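Local structure of coat protein (Leviviridae sp., 6YFR) at residues L3-Y8 with P33-T38; T26-L31 with T68-I73; F77-L82 with V95-T100. The protein forms, in many copies, the shell of a bacteriophage virus-like particle and, in the virus, probably encloses the single-stranded RNA genome. One frame throughout, in Å; residues are numbered along the deposited sequence.

Interaction 1 of 3, residues L3-Y8 with P33-T38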
loop_
_atom_site.group_PDB
_atom_site.type_symbol
_atom_site.label_atom_id
_atom_site.label_comp_id
_atom_site.label_asym_id
_atom_site.label_seq_id
_atom_site.Cartn_x
_atom_site.Cartn_y
_atom_site.Cartn_z
ATOM N N LEU A 3 -31.030 -74.694 21.948
ATOM C CA LEU A 3 -29.634 -75.102 21.852
ATOM C C LEU A 3 -29.082 -75.435 23.238
ATOM O O LEU A 3 -29.452 -74.795 24.226
ATOM C CB LEU A 3 -28.796 -73.997 21.211
ATOM C CG LEU A 3 -29.067 -73.705 19.735
ATOM C CD1 LEU A 3 -28.265 -72.503 19.264
ATOM C CD2 LEU A 3 -28.739 -74.925 18.898
ATOM N N PRO A 4 -28.206 -76.434 23.341
ATOM C CA PRO A 4 -27.584 -76.742 24.633
ATOM C C PRO A 4 -26.497 -75.733 24.967
ATOM O O PRO A 4 -25.692 -75.351 24.113
ATOM C CB PRO A 4 -27.000 -78.141 24.413
ATOM C CG PRO A 4 -26.680 -78.169 22.944
ATOM C CD PRO A 4 -27.755 -77.345 22.274
ATOM N N VAL A 5 -26.475 -75.297 26.227
ATOM C CA VAL A 5 -25.563 -74.244 26.653
ATOM C C VAL A 5 -24.912 -74.615 27.978
ATOM O O VAL A 5 -25.475 -75.355 28.790
ATOM C CB VAL A 5 -26.277 -72.878 26.780
ATOM C CG1 VAL A 5 -26.787 -72.409 25.427
ATOM C CG2 VAL A 5 -27.422 -72.973 27.777
ATOM N N THR A 6 -23.704 -74.097 28.181
ATOM C CA THR A 6 -23.046 -74.105 29.481
ATOM C C THR A 6 -22.558 -72.700 29.789
ATOM O O THR A 6 -22.105 -71.984 28.891
ATOM C CB THR A 6 -21.857 -75.077 29.531
ATOM O OG1 THR A 6 -20.989 -74.828 28.416
ATOM C CG2 THR A 6 -22.338 -76.524 29.506
ATOM N N GLN A 7 -22.659 -72.308 31.056
ATOM C CA GLN A 7 -22.288 -70.955 31.441
ATOM C C GLN A 7 -20.780 -70.774 31.330
ATOM O O GLN A 7 -20.015 -71.441 32.034
ATOM C CB GLN A 7 -22.762 -70.659 32.857
ATOM C CG GLN A 7 -22.674 -69.192 33.217
ATOM C CD GLN A 7 -23.767 -68.772 34.171
ATOM O OE1 GLN A 7 -24.509 -67.829 33.900
ATOM N NE2 GLN A 7 -23.872 -69.468 35.300
ATOM N N TYR A 8 -20.360 -69.865 30.449
ATOM C CA TYR A 8 -18.954 -69.549 30.215
ATOM C C TYR A 8 -18.459 -68.444 31.146
ATOM O O TYR A 8 -17.520 -68.659 31.919
ATOM C CB TYR A 8 -18.759 -69.168 28.741
ATOM C CG TYR A 8 -17.421 -68.556 28.376
ATOM C CD1 TYR A 8 -16.239 -69.279 28.491
ATOM C CD2 TYR A 8 -17.353 -67.259 27.877
ATOM C CE1 TYR A 8 -15.017 -68.712 28.142
ATOM C CE2 TYR A 8 -16.146 -66.685 27.525
ATOM C CZ TYR A 8 -14.981 -67.414 27.657
ATOM O OH TYR A 8 -13.784 -66.835 27.303
ATOM N N PRO A 33 -21.269 -70.124 19.115
ATOM C CA PRO A 33 -22.515 -69.389 19.364
ATOM C C PRO A 33 -22.667 -69.060 20.839
ATOM O O PRO A 33 -22.331 -69.866 21.710
ATOM C CB PRO A 33 -23.601 -70.360 18.888
ATOM C CG PRO A 33 -22.909 -71.270 17.929
ATOM C CD PRO A 33 -21.505 -71.409 18.437
ATOM N N GLN A 34 -23.179 -67.862 21.117
ATOM C CA GLN A 34 -23.253 -67.360 22.480
ATOM C C GLN A 34 -24.646 -66.845 22.807
ATOM O O GLN A 34 -25.393 -66.400 21.927
ATOM C CB GLN A 34 -22.238 -66.237 22.719
ATOM C CG GLN A 34 -20.811 -66.710 22.894
ATOM C CD GLN A 34 -19.905 -65.611 23.407
ATOM O OE1 GLN A 34 -20.185 -64.426 23.224
ATOM N NE2 GLN A 34 -18.817 -65.997 24.063
ATOM N N VAL A 35 -24.981 -66.909 24.094
ATOM C CA VAL A 35 -26.155 -66.250 24.655
ATOM C C VAL A 35 -25.674 -65.315 25.758
ATOM O O VAL A 35 -24.959 -65.741 26.669
ATOM C CB VAL A 35 -27.177 -67.260 25.206
ATOM C CG1 VAL A 35 -28.449 -66.540 25.628
ATOM C CG2 VAL A 35 -27.483 -68.333 24.175
ATOM N N VAL A 36 -26.063 -64.049 25.678
ATOM C CA VAL A 36 -25.587 -63.019 26.592
ATOM C C VAL A 36 -26.794 -62.379 27.262
ATOM O O VAL A 36 -27.699 -61.887 26.577
ATOM C CB VAL A 36 -24.745 -61.961 25.862
ATOM C CG1 VAL A 36 -24.218 -60.930 26.846
ATOM C CG2 VAL A 36 -23.605 -62.622 25.106
ATOM N N GLN A 37 -26.810 -62.384 28.591
ATOM C CA GLN A 37 -27.787 -61.625 29.360
ATOM C C GLN A 37 -27.121 -60.378 29.923
ATOM O O GLN A 37 -26.036 -60.456 30.510
ATOM C CB GLN A 37 -28.388 -62.451 30.498
ATOM C CG GLN A 37 -29.385 -61.657 31.330
ATOM C CD GLN A 37 -29.869 -62.395 32.564
ATOM O OE1 GLN A 37 -29.530 -63.560 32.785
ATOM N NE2 GLN A 37 -30.670 -61.714 33.380
ATOM N N THR A 38 -27.775 -59.237 29.751
ATOM C CA THR A 38 -27.252 -57.941 30.161
ATOM C C THR A 38 -28.255 -57.270 31.087
ATOM O O THR A 38 -29.459 -57.293 30.821
ATOM C CB THR A 38 -26.982 -57.051 28.942
ATOM O OG1 THR A 38 -25.880 -57.585 28.198
ATOM C CG2 THR A 38 -26.669 -55.625 29.360
#
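NE2 of the Q34 carboxamide approaches the Y8 ring obliquely, 4.3 Å from CD2 of Y8, and no hydrogen bond joins the two groups. Y8 swings its ring toward 33-38 with CG anti to the backbone N (chi1 169°). Q34 starts from a CB directed away from 3-8, and its side chain brings the amide back within reach of the tyrosine. There NE2 is hydrogen-bonded to OD1 of N21, a residue that Y8 also touches, which fixes the amide beside the aromatic ring. Nearby, CG1 of V5 and CG2 of V35 come within 4.3 Å, a methyl-to-methyl contact with CB bonds pointed at each other. The CA atoms of these valines are 8.3 Å apart, because strands 5-9 and 34-41 are not neighbours in the antiparallel sheet: strand 16-22 runs between them and takes the backbone bonds of T6, Y8 and P33. F104 of the second subunit packs on both V5 and V35. Chemically, the pairing is thus divided into an apolar part shared with another coat protein and a polar part in which the amide NE2 is bonded to N21 rather than to the tyrosine it adjoins.

Interaction 2 of 3, residues T26-L31 with T68-I73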
loop_
_atom_site.group_PDB
_atom_site.type_symbol
_atom_site.label_atom_id
_atom_site.label_comp_id
_atom_site.label_asym_id
_atom_site.label_seq_id
_atom_site.Cartn_x
_atom_site.Cartn_y
_atom_site.Cartn_z
ATOM N N THR A 26 -19.044 -76.815 15.937
ATOM C CA THR A 26 -17.935 -77.261 15.106
ATOM C C THR A 26 -17.032 -76.126 14.643
ATOM O O THR A 26 -15.895 -76.389 14.236
ATOM C CB THR A 26 -18.457 -78.014 13.875
ATOM O OG1 THR A 26 -17.348 -78.482 13.098
ATOM C CG2 THR A 26 -19.324 -77.103 13.014
ATOM N N ASN A 27 -17.504 -74.884 14.692
ATOM C CA ASN A 27 -16.723 -73.756 14.218
ATOM C C ASN A 27 -15.637 -73.408 15.236
ATOM O O ASN A 27 -15.675 -73.873 16.378
ATOM C CB ASN A 27 -17.646 -72.571 13.934
ATOM C CG ASN A 27 -18.769 -72.447 14.932
ATOM O OD1 ASN A 27 -18.627 -72.801 16.102
ATOM N ND2 ASN A 27 -19.903 -71.930 14.473
ATOM N N PRO A 28 -14.635 -72.620 14.838
ATOM C CA PRO A 28 -13.534 -72.281 15.762
ATOM C C PRO A 28 -14.052 -71.616 17.024
ATOM O O PRO A 28 -15.166 -71.070 17.035
ATOM C CB PRO A 28 -12.662 -71.319 14.935
ATOM C CG PRO A 28 -13.521 -70.895 13.781
ATOM C CD PRO A 28 -14.391 -72.066 13.494
ATOM N N PRO A 29 -13.269 -71.635 18.110
ATOM C CA PRO A 29 -13.807 -71.181 19.406
ATOM C C PRO A 29 -14.265 -69.733 19.409
ATOM O O PRO A 29 -15.313 -69.424 19.992
ATOM C CB PRO A 29 -12.634 -71.410 20.370
ATOM C CG PRO A 29 -11.422 -71.428 19.501
ATOM C CD PRO A 29 -11.864 -72.062 18.218
ATOM N N GLY A 30 -13.517 -68.835 18.766
ATOM C CA GLY A 30 -13.933 -67.443 18.697
ATOM C C GLY A 30 -15.276 -67.240 18.029
ATOM O O GLY A 30 -15.875 -66.169 18.171
ATOM N N LEU A 31 -15.767 -68.248 17.307
ATOM C CA LEU A 31 -17.067 -68.200 16.654
ATOM C C LEU A 31 -18.072 -69.157 17.287
ATOM O O LEU A 31 -19.055 -69.538 16.642
ATOM C CB LEU A 31 -16.911 -68.497 15.164
ATOM C CG LEU A 31 -16.104 -67.440 14.410
ATOM C CD1 LEU A 31 -15.758 -67.918 13.012
ATOM C CD2 LEU A 31 -16.879 -66.135 14.355
ATOM N N THR A 68 -15.692 -68.344 1.848
ATOM C CA THR A 68 -16.576 -68.597 2.977
ATOM C C THR A 68 -16.527 -67.438 3.962
ATOM O O THR A 68 -15.485 -67.170 4.568
ATOM C CB THR A 68 -16.182 -69.901 3.672
ATOM O OG1 THR A 68 -16.396 -71.005 2.784
ATOM C CG2 THR A 68 -16.995 -70.105 4.940
ATOM N N GLU A 69 -17.650 -66.743 4.109
ATOM C CA GLU A 69 -17.807 -65.698 5.105
ATOM C C GLU A 69 -18.599 -66.240 6.287
ATOM O O GLU A 69 -19.105 -67.365 6.267
ATOM C CB GLU A 69 -18.498 -64.470 4.504
ATOM C CG GLU A 69 -17.711 -63.810 3.386
ATOM C CD GLU A 69 -18.400 -62.580 2.830
ATOM O OE1 GLU A 69 -19.591 -62.369 3.145
ATOM O OE2 GLU A 69 -17.746 -61.823 2.081
ATOM N N TRP A 70 -18.705 -65.421 7.328
ATOM C CA TRP A 70 -19.400 -65.806 8.551
ATOM C C TRP A 70 -20.568 -64.854 8.770
ATOM O O TRP A 70 -20.374 -63.697 9.154
ATOM C CB TRP A 70 -18.447 -65.808 9.736
ATOM C CG TRP A 70 -17.521 -66.963 9.697
ATOM C CD1 TRP A 70 -16.286 -67.001 9.129
ATOM C CD2 TRP A 70 -17.764 -68.270 10.226
ATOM N NE1 TRP A 70 -15.735 -68.250 9.282
ATOM C CE2 TRP A 70 -16.624 -69.049 9.950
ATOM C CE3 TRP A 70 -18.832 -68.855 10.912
ATOM C CZ2 TRP A 70 -16.519 -70.382 10.341
ATOM C CZ3 TRP A 70 -18.728 -70.180 11.297
ATOM C CH2 TRP A 70 -17.580 -70.928 11.007
ATOM N N ASP A 71 -21.776 -65.341 8.508
ATOM C CA ASP A 71 -22.970 -64.583 8.825
ATOM C C ASP A 71 -23.348 -64.818 10.284
ATOM O O ASP A 71 -22.925 -65.793 10.915
ATOM C CB ASP A 71 -24.123 -64.984 7.904
ATOM C CG ASP A 71 -23.748 -64.913 6.434
ATOM O OD1 ASP A 71 -23.131 -63.908 6.021
ATOM O OD2 ASP A 71 -24.069 -65.867 5.694
ATOM N N THR A 72 -24.147 -63.906 10.823
ATOM C CA THR A 72 -24.593 -63.984 12.206
ATOM C C THR A 72 -26.112 -63.967 12.239
ATOM O O THR A 72 -26.736 -63.017 11.751
ATOM C CB THR A 72 -24.028 -62.830 13.036
ATOM O OG1 THR A 72 -22.598 -62.862 12.989
ATOM C CG2 THR A 72 -24.486 -62.946 14.477
ATOM N N ILE A 73 -26.701 -65.022 12.792
ATOM C CA ILE A 73 -28.118 -65.026 13.137
ATOM C C ILE A 73 -28.238 -64.388 14.517
ATOM O O ILE A 73 -27.743 -64.934 15.510
ATOM C CB ILE A 73 -28.700 -66.442 13.120
ATOM C CG1 ILE A 73 -28.409 -67.112 11.775
ATOM C CG2 ILE A 73 -30.192 -66.403 13.373
ATOM C CD1 ILE A 73 -28.885 -68.544 11.689
#
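Both L31 and W70 place CG beside the backbone N (chi1 -65° for L31), which sends the leucine branch and the indole toward each other across the contact between a loop and the first residue of the strand that is outermost within this chain. The loop joins strands 16-22 and 34-41 of the five-stranded antiparallel sheet of the coat protein, and W70 begins strand 70-82, the last strand of that sheet. CD1 of L31 sits over one indole face, 3.5 Å from the centroid of the six-membered ring and 18° off its normal, a CH-pi contact. N27 meets the outer end of the same six-membered ring obliquely through CB and ND2, its amide plane 53° from the ring plane. The polar end of N27 is held by S25, whose OG is hydrogen-bonded to OD1. A short 3-10 segment at P29-G30 turns the loop back, and the bond from L31 N to P28 O, 2.9 Å long, closes this turn and brings L31 round to the tryptophan. P28 and L31 also pack on Q83 and L84 of the fourth subunit, another copy of the protein. P28 adds the loosest touch to the indole, with its CD 4.2 Å from CZ2 of W70.

Interaction 3 of 3, residues F77-L82 with V95-T100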
loop_
_atom_site.group_PDB
_atom_site.type_symbol
_atom_site.label_atom_id
_atom_site.label_comp_id
_atom_site.label_asym_id
_atom_site.label_seq_id
_atom_site.Cartn_x
_atom_site.Cartn_y
_atom_site.Cartn_z
ATOM N N PHE A 77 -33.628 -59.393 22.648
ATOM C CA PHE A 77 -34.766 -59.133 23.516
ATOM C C PHE A 77 -34.354 -58.102 24.555
ATOM O O PHE A 77 -33.263 -58.191 25.126
ATOM C CB PHE A 77 -35.241 -60.421 24.206
ATOM C CG PHE A 77 -36.123 -60.195 25.412
ATOM C CD1 PHE A 77 -37.502 -60.229 25.292
ATOM C CD2 PHE A 77 -35.573 -59.983 26.671
ATOM C CE1 PHE A 77 -38.316 -60.036 26.400
ATOM C CE2 PHE A 77 -36.381 -59.784 27.779
ATOM C CZ PHE A 77 -37.755 -59.810 27.643
ATOM N N SER A 78 -35.242 -57.148 24.815
ATOM C CA SER A 78 -35.006 -56.132 25.830
ATOM C C SER A 78 -36.306 -55.832 26.563
ATOM O O SER A 78 -37.393 -55.923 25.989
ATOM C CB SER A 78 -34.448 -54.839 25.226
ATOM O OG SER A 78 -35.463 -54.122 24.545
ATOM N N LEU A 79 -36.177 -55.466 27.837
ATOM C CA LEU A 79 -37.315 -55.115 28.680
ATOM C C LEU A 79 -36.906 -53.986 29.613
ATOM O O LEU A 79 -35.815 -54.021 30.195
ATOM C CB LEU A 79 -37.804 -56.322 29.490
ATOM C CG LEU A 79 -38.915 -56.082 30.513
ATOM C CD1 LEU A 79 -40.194 -55.617 29.835
ATOM C CD2 LEU A 79 -39.165 -57.345 31.327
ATOM N N THR A 80 -37.782 -52.986 29.746
ATOM C CA THR A 80 -37.512 -51.828 30.597
ATOM C C THR A 80 -38.143 -52.024 31.973
ATOM O O THR A 80 -39.363 -52.196 32.085
ATOM C CB THR A 80 -38.045 -50.547 29.961
ATOM O OG1 THR A 80 -39.477 -50.577 29.968
ATOM C CG2 THR A 80 -37.554 -50.416 28.528
ATOM N N LEU A 81 -37.315 -51.972 33.016
ATOM C CA LEU A 81 -37.765 -52.007 34.402
ATOM C C LEU A 81 -37.682 -50.588 34.954
ATOM O O LEU A 81 -36.581 -50.070 35.179
ATOM C CB LEU A 81 -36.905 -52.962 35.226
ATOM C CG LEU A 81 -36.661 -54.353 34.642
ATOM C CD1 LEU A 81 -35.857 -55.206 35.613
ATOM C CD2 LEU A 81 -37.978 -55.019 34.298
ATOM N N LEU A 82 -38.837 -49.958 35.153
ATOM C CA LEU A 82 -38.872 -48.602 35.685
ATOM C C LEU A 82 -38.375 -48.595 37.124
ATOM O O LEU A 82 -38.805 -49.411 37.944
ATOM C CB LEU A 82 -40.291 -48.044 35.612
ATOM C CG LEU A 82 -40.948 -48.047 34.232
ATOM C CD1 LEU A 82 -42.424 -47.683 34.341
ATOM C CD2 LEU A 82 -40.226 -47.092 33.308
ATOM N N VAL A 95 -44.731 -57.679 34.336
ATOM C CA VAL A 95 -44.996 -59.109 34.184
ATOM C C VAL A 95 -45.961 -59.347 33.028
ATOM O O VAL A 95 -45.748 -60.230 32.186
ATOM C CB VAL A 95 -45.534 -59.701 35.498
ATOM C CG1 VAL A 95 -46.121 -61.079 35.251
ATOM C CG2 VAL A 95 -44.428 -59.772 36.535
ATOM N N ASP A 96 -47.036 -58.556 32.974
ATOM C CA ASP A 96 -48.016 -58.705 31.901
ATOM C C ASP A 96 -47.386 -58.442 30.539
ATOM O O ASP A 96 -47.702 -59.124 29.559
ATOM C CB ASP A 96 -49.202 -57.768 32.136
ATOM C CG ASP A 96 -50.024 -58.159 33.349
ATOM O OD1 ASP A 96 -49.921 -59.329 33.781
ATOM O OD2 ASP A 96 -50.775 -57.300 33.866
ATOM N N VAL A 97 -46.487 -57.460 30.463
ATOM C CA VAL A 97 -45.829 -57.136 29.200
ATOM C C VAL A 97 -44.941 -58.289 28.751
ATOM O O VAL A 97 -44.946 -58.679 27.575
ATOM C CB VAL A 97 -45.036 -55.823 29.341
ATOM C CG1 VAL A 97 -44.084 -55.655 28.191
ATOM C CG2 VAL A 97 -45.986 -54.642 29.407
ATOM N N LEU A 98 -44.162 -58.854 29.679
ATOM C CA LEU A 98 -43.324 -60.002 29.337
ATOM C C LEU A 98 -44.170 -61.183 28.872
ATOM O O LEU A 98 -43.816 -61.877 27.904
ATOM C CB LEU A 98 -42.464 -60.391 30.539
ATOM C CG LEU A 98 -41.616 -61.656 30.406
ATOM C CD1 LEU A 98 -40.712 -61.554 29.195
ATOM C CD2 LEU A 98 -40.799 -61.884 31.675
ATOM N N ASP A 99 -45.299 -61.421 29.544
ATOM C CA ASP A 99 -46.171 -62.520 29.145
ATOM C C ASP A 99 -46.784 -62.264 27.775
ATOM O O ASP A 99 -46.942 -63.195 26.978
ATOM C CB ASP A 99 -47.255 -62.740 30.198
ATOM C CG ASP A 99 -46.700 -63.300 31.490
ATOM O OD1 ASP A 99 -45.661 -63.994 31.433
ATOM O OD2 ASP A 99 -47.296 -63.048 32.560
ATOM N N THR A 100 -47.130 -61.007 27.480
ATOM C CA THR A 100 -47.633 -60.670 26.153
ATOM C C THR A 100 -46.567 -60.913 25.094
ATOM O O THR A 100 -46.868 -61.392 23.994
ATOM C CB THR A 100 -48.093 -59.214 26.123
ATOM O OG1 THR A 100 -49.006 -58.976 27.202
ATOM C CG2 THR A 100 -48.783 -58.904 24.804
#
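L98, L79 and F77 bury the most surface where the strand meets the helix. L98 leaves the helix with CG anti to the backbone N (chi1 174°), and although its CB does not point straight at the strand, the end of the side chain bends toward it. CD1 of L98 reaches the far end of the F77 ring, 3.8 Å from CZ and 4.0 Å from CE1, approaching obliquely. The two side chains cross at about a right angle, the phenylalanine being carried out toward the helix by a first torsion that also sets CG anti to N. L79, two residues on, faces the same way, and its CD1 lies 4.2 Å from CG1 of V97, while its CA is 7.8 Å from that of L98. This is the single-stranded RNA phage coat protein layout, in which C-terminal helices, here 90-107 and 109-114, follow the last strand of an antiparallel sheet and take part in contacts with a second subunit. F77, S78 and L79 pair with an antiparallel strand of that subunit, so the sheet runs on across the interface. On the helix, T100 OG1 donates to D96 O over 2.7 Å, from above the carbonyl plane, and T100 N reaches the same oxygen from the opposite face. T100 OG1 in turn accepts L3 N of the second subunit, and D99 forms a salt bridge there with R109.

Overall arrangement
Along the chain, the segments of interactions 1 and 2 alternate, and both contacts close before interaction 3 opens. Interactions 1 and 2 have centres about 15 Å apart and touch where P33 CD comes 4.0 Å from N27 OD1. Interactions 2 and 3 lie about 31 Å apart between centres yet share strand 70-82, one near its start and the other at its end. Interactions 1 and 3 lie on opposite sides of the chain's centre, about 21 Å apart between centres and about 7 Å between nearest atoms. One sheet therefore links the N-terminal strand, the loop at 26-31 and helix 90-107, and the second subunit reaches all three contacts, consistent with a closely interlocked pair in the shell.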